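Local atomic coordinates of CSOR (Streptomyces lividans, PDB entry 4ADZ), a protein that probably acts as a copper-sensing transcriptional repressor, releasing operator DNA and so switching on copper-resistance genes when the metal is bound. Residues Arg66-Met71 against Leu82-Ala87. Residues are numbered along the deposited sequence; the frame is centred on the assembly and turned at random.
Sequences RGLQRM and LTQVSA. With SO4 (sulfate ion), chain D; SO4 (sulfate ion), chain F.
Leu68 lies against Gln84 and Val85 where segment 66-71 of helix 48-73 runs antiparallel to segment 82-87 of helix 78-114, the axes of these segments approaching to 10.1 Å at 168°, in the first helical hairpin of the all-helical CsoR fold. The apolar seam is narrow. CD2 of Leu68 presses on CG of Gln84 at 3.3 Å, a tight fit. The same methyl meets CG2 of Val85 at 3.8 Å, Leu68 and Val85 crossing at about a right angle. A branched leucine suits this place because one methyl can serve both neighbours; an alanine here would probably open a gap beside Val85 and strip the Gln84 methylenes of their closest apolar neighbour. Met71 adds its sulfur, SD lying 4.1 Å from CB of Gln84. Phe95 of the second subunit packs on Val85, so the hairpin joins the subunit interface.

Gln84 is suited by its double character: its methylenes pack, while a bend at chi2 (78°) turns the amide along the opposite helix, where NE2 forms a hydrogen bond with the backbone O of Gln64. Gly67, without a side chain, avoids crowding this amide.

On the outer side, Arg66 and Arg70, one turn apart, grip a sulfate (chain D), probably from the crystallisation liquor. Its O1 takes a nearly straight hydrogen bond (172°) from Arg66 NE, in the guanidinium plane, and a second from Arg70 NH1 at 2.9 Å.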
ATOM      1  N   ARG A  66     -10.797  15.545 -11.749  1.00 12.86           N
ATOM      2  CA  ARG A  66     -11.634  16.714 -11.919  1.00 13.19           C
ATOM      3  C   ARG A  66     -12.745  16.731 -10.884  1.00 13.66           C
ATOM      4  O   ARG A  66     -13.073  17.796 -10.347  1.00 14.59           O
ATOM      5  CB  ARG A  66     -12.210  16.794 -13.348  1.00 13.83           C
ATOM      6  CG  ARG A  66     -11.107  17.150 -14.354  1.00 15.35           C
ATOM      7  CD  ARG A  66     -11.665  17.561 -15.726  1.00 17.57           C
ATOM      8  NE  ARG A  66     -12.523  16.539 -16.235  1.00 17.97           N
ATOM      9  CZ  ARG A  66     -12.167  15.533 -17.044  1.00 17.01           C
ATOM     10  NH1 ARG A  66     -10.976  15.434 -17.514  1.00 18.19           N
ATOM     11  NH2 ARG A  66     -13.046  14.651 -17.381  1.00 21.39           N
ATOM     12  N   GLY A  67     -13.344  15.572 -10.658  1.00 13.20           N
ATOM     13  CA  GLY A  67     -14.295  15.358  -9.565  1.00 14.04           C
ATOM     14  C   GLY A  67     -13.792  15.739  -8.194  1.00 13.63           C
ATOM     15  O   GLY A  67     -14.484  16.451  -7.428  1.00 13.34           O
ATOM     16  N   LEU A  68     -12.572  15.327  -7.867  1.00 12.47           N
ATOM     17  CA  LEU A  68     -11.952  15.759  -6.637  1.00 12.42           C
ATOM     18  C   LEU A  68     -11.830  17.280  -6.532  1.00 13.57           C
ATOM     19  O   LEU A  68     -12.036  17.873  -5.455  1.00 11.80           O
ATOM     20  CB  LEU A  68     -10.549  15.149  -6.482  1.00 12.19           C
ATOM     21  CG  LEU A  68     -10.538  13.666  -6.150  1.00 11.89           C
ATOM     22  CD1 LEU A  68      -9.099  13.142  -6.319  1.00 12.21           C
ATOM     23  CD2 LEU A  68     -11.140  13.445  -4.757  1.00 12.94           C
ATOM     24  N   GLN A  69     -11.443  17.940  -7.627  1.00 12.83           N
ATOM     25  CA  GLN A  69     -11.319  19.414  -7.576  1.00 15.38           C
ATOM     26  C   GLN A  69     -12.660  20.077  -7.288  1.00 15.19           C
ATOM     27  O   GLN A  69     -12.707  21.010  -6.498  1.00 17.32           O
ATOM     28  CB  GLN A  69     -10.751  19.943  -8.910  1.00 16.94           C
ATOM     29  CG  GLN A  69      -9.355  19.376  -9.153  1.00 20.46           C
ATOM     30  CD  GLN A  69      -8.788  19.655 -10.549  1.00 28.74           C
ATOM     31  OE1 GLN A  69      -9.204  19.024 -11.525  1.00 34.64           O
ATOM     32  NE2 GLN A  69      -7.819  20.560 -10.646  1.00 25.18           N
ATOM     33  N   ARG A  70     -13.701  19.599  -7.936  1.00 14.66           N
ATOM     34  CA  ARG A  70     -15.070  20.109  -7.729  1.00 16.41           C
ATOM     35  C   ARG A  70     -15.504  19.850  -6.288  1.00 15.29           C
ATOM     36  O   ARG A  70     -16.148  20.706  -5.664  1.00 16.02           O
ATOM     37  CB  ARG A  70     -16.081  19.495  -8.663  1.00 17.98           C
ATOM     38  CG  ARG A  70     -15.903  19.995 -10.105  1.00 19.07           C
ATOM     39  CD  ARG A  70     -17.103  19.637 -10.948  1.00 21.18           C
ATOM     40  NE  ARG A  70     -17.290  18.208 -11.104  1.00 21.87           N
ATOM     41  CZ  ARG A  70     -16.680  17.442 -12.005  1.00 21.45           C
ATOM     42  NH1 ARG A  70     -15.811  17.945 -12.911  1.00 20.94           N
ATOM     43  NH2 ARG A  70     -17.012  16.173 -12.057  1.00 24.22           N
ATOM     44  N   MET A  71     -15.157  18.703  -5.732  1.00 14.58           N
ATOM     45  CA  MET A  71     -15.543  18.431  -4.321  1.00 13.95           C
ATOM     46  C   MET A  71     -14.872  19.377  -3.376  1.00 14.94           C
ATOM     47  O   MET A  71     -15.498  19.873  -2.410  1.00 15.82           O
ATOM     48  CB  MET A  71     -15.205  16.984  -3.938  1.00 14.21           C
ATOM     49  CG  MET A  71     -16.064  15.967  -4.605  1.00 14.83           C
ATOM     50  SD  MET A  71     -15.375  14.262  -4.475  1.00 17.48           S
ATOM     51  CE  MET A  71     -16.250  13.665  -3.062  1.00 18.57           C
ATOM     52  N   LEU A  82     -11.975  11.684   0.634  1.00 11.90           N
ATOM     53  CA  LEU A  82     -11.073  10.541   0.834  1.00 12.59           C
ATOM     54  C   LEU A  82     -11.540   9.299   0.149  1.00 11.59           C
ATOM     55  O   LEU A  82     -10.758   8.608  -0.522  1.00 11.68           O
ATOM     56  CB  LEU A  82     -10.808  10.279   2.306  1.00 13.66           C
ATOM     57  CG  LEU A  82     -10.101  11.362   3.089  1.00 15.64           C
ATOM     58  CD1 LEU A  82      -9.928  10.976   4.588  1.00 17.27           C
ATOM     59  CD2 LEU A  82      -8.758  11.682   2.484  1.00 16.22           C
ATOM     60  N   THR A  83     -12.835   9.003   0.188  1.00 11.33           N
ATOM     61  CA  THR A  83     -13.347   7.872  -0.531  1.00 11.80           C
ATOM     62  C   THR A  83     -13.040   7.925  -2.051  1.00 12.39           C
ATOM     63  O   THR A  83     -12.662   6.912  -2.676  1.00 13.54           O
ATOM     64  CB  THR A  83     -14.869   7.714  -0.279  1.00 12.48           C
ATOM     65  OG1 THR A  83     -15.046   7.502   1.110  1.00 11.75           O
ATOM     66  CG2 THR A  83     -15.489   6.523  -1.074  1.00 12.87           C
ATOM     67  N   GLN A  84     -13.230   9.100  -2.647  1.00 12.20           N
ATOM     68  CA  GLN A  84     -12.958   9.316  -4.066  1.00 13.23           C
ATOM     69  C   GLN A  84     -11.427   9.285  -4.330  1.00 11.54           C
ATOM     70  O   GLN A  84     -11.027   8.794  -5.389  1.00 13.20           O
ATOM     71  CB  GLN A  84     -13.507  10.668  -4.478  1.00 14.94           C
ATOM     72  CG  GLN A  84     -13.200  11.101  -5.888  1.00 18.65           C
ATOM     73  CD  GLN A  84     -14.035  10.470  -6.959  1.00 26.31           C
ATOM     74  OE1 GLN A  84     -14.849   9.507  -6.728  1.00 24.42           O
ATOM     75  NE2 GLN A  84     -13.888  11.063  -8.197  1.00 27.76           N
ATOM     76  N   VAL A  85     -10.617   9.780  -3.396  1.00 11.18           N
ATOM     77  CA  VAL A  85      -9.135   9.678  -3.540  1.00 11.78           C
ATOM     78  C   VAL A  85      -8.769   8.186  -3.641  1.00 13.16           C
ATOM     79  O   VAL A  85      -7.940   7.752  -4.507  1.00 11.64           O
ATOM     80  CB  VAL A  85      -8.322  10.385  -2.468  1.00 11.69           C
ATOM     81  CG1 VAL A  85      -6.765  10.060  -2.519  1.00 13.62           C
ATOM     82  CG2 VAL A  85      -8.572  11.920  -2.481  1.00 11.15           C
ATOM     83  N   SER A  86      -9.345   7.354  -2.772  1.00 13.47           N
ATOM     84  CA  SER A  86      -8.993   5.952  -2.708  1.00 14.89           C
ATOM     85  C   SER A  86      -9.452   5.268  -3.985  1.00 16.07           C
ATOM     86  O   SER A  86      -8.721   4.443  -4.566  1.00 16.76           O
ATOM     87  CB  SER A  86      -9.625   5.311  -1.427  1.00 16.58           C
ATOM     88  OG  SER A  86      -8.944   5.796  -0.278  1.00 18.91           O
ATOM     89  N   ALA A  87     -10.615   5.638  -4.507  1.00 13.55           N
ATOM     90  CA  ALA A  87     -11.044   5.106  -5.759  1.00 13.93           C
ATOM     91  C   ALA A  87     -10.067   5.455  -6.900  1.00 12.22           C
ATOM     92  O   ALA A  87      -9.843   4.597  -7.771  1.00 13.74           O
ATOM     93  CB  ALA A  87     -12.461   5.527  -6.122  1.00 14.49           C
TER
HETATM   94  S   SO4 D1135     -16.312  16.667 -16.266  1.00 34.15           S
HETATM   95  O1  SO4 D1135     -15.179  16.459 -15.311  1.00 31.24           O
HETATM   96  O2  SO4 D1135     -16.380  18.149 -16.307  1.00 38.50           O
HETATM   97  O3  SO4 D1135     -17.594  16.111 -15.747  1.00 40.60           O
HETATM   98  O4  SO4 D1135     -16.026  15.966 -17.495  1.00 35.65           O
HETATM   99  S   SO4 F1137      -8.828  18.229 -18.196  0.50 22.55           S
HETATM  100  O1  SO4 F1137      -9.276  17.056 -17.452  0.50 24.77           O
HETATM  101  O2  SO4 F1137      -8.457  19.271 -17.197  0.50 27.27           O
HETATM  102  O3  SO4 F1137      -9.850  18.775 -19.118  0.50 24.04           O
HETATM  103  O4  SO4 F1137      -7.646  17.845 -19.019  0.50 27.57           O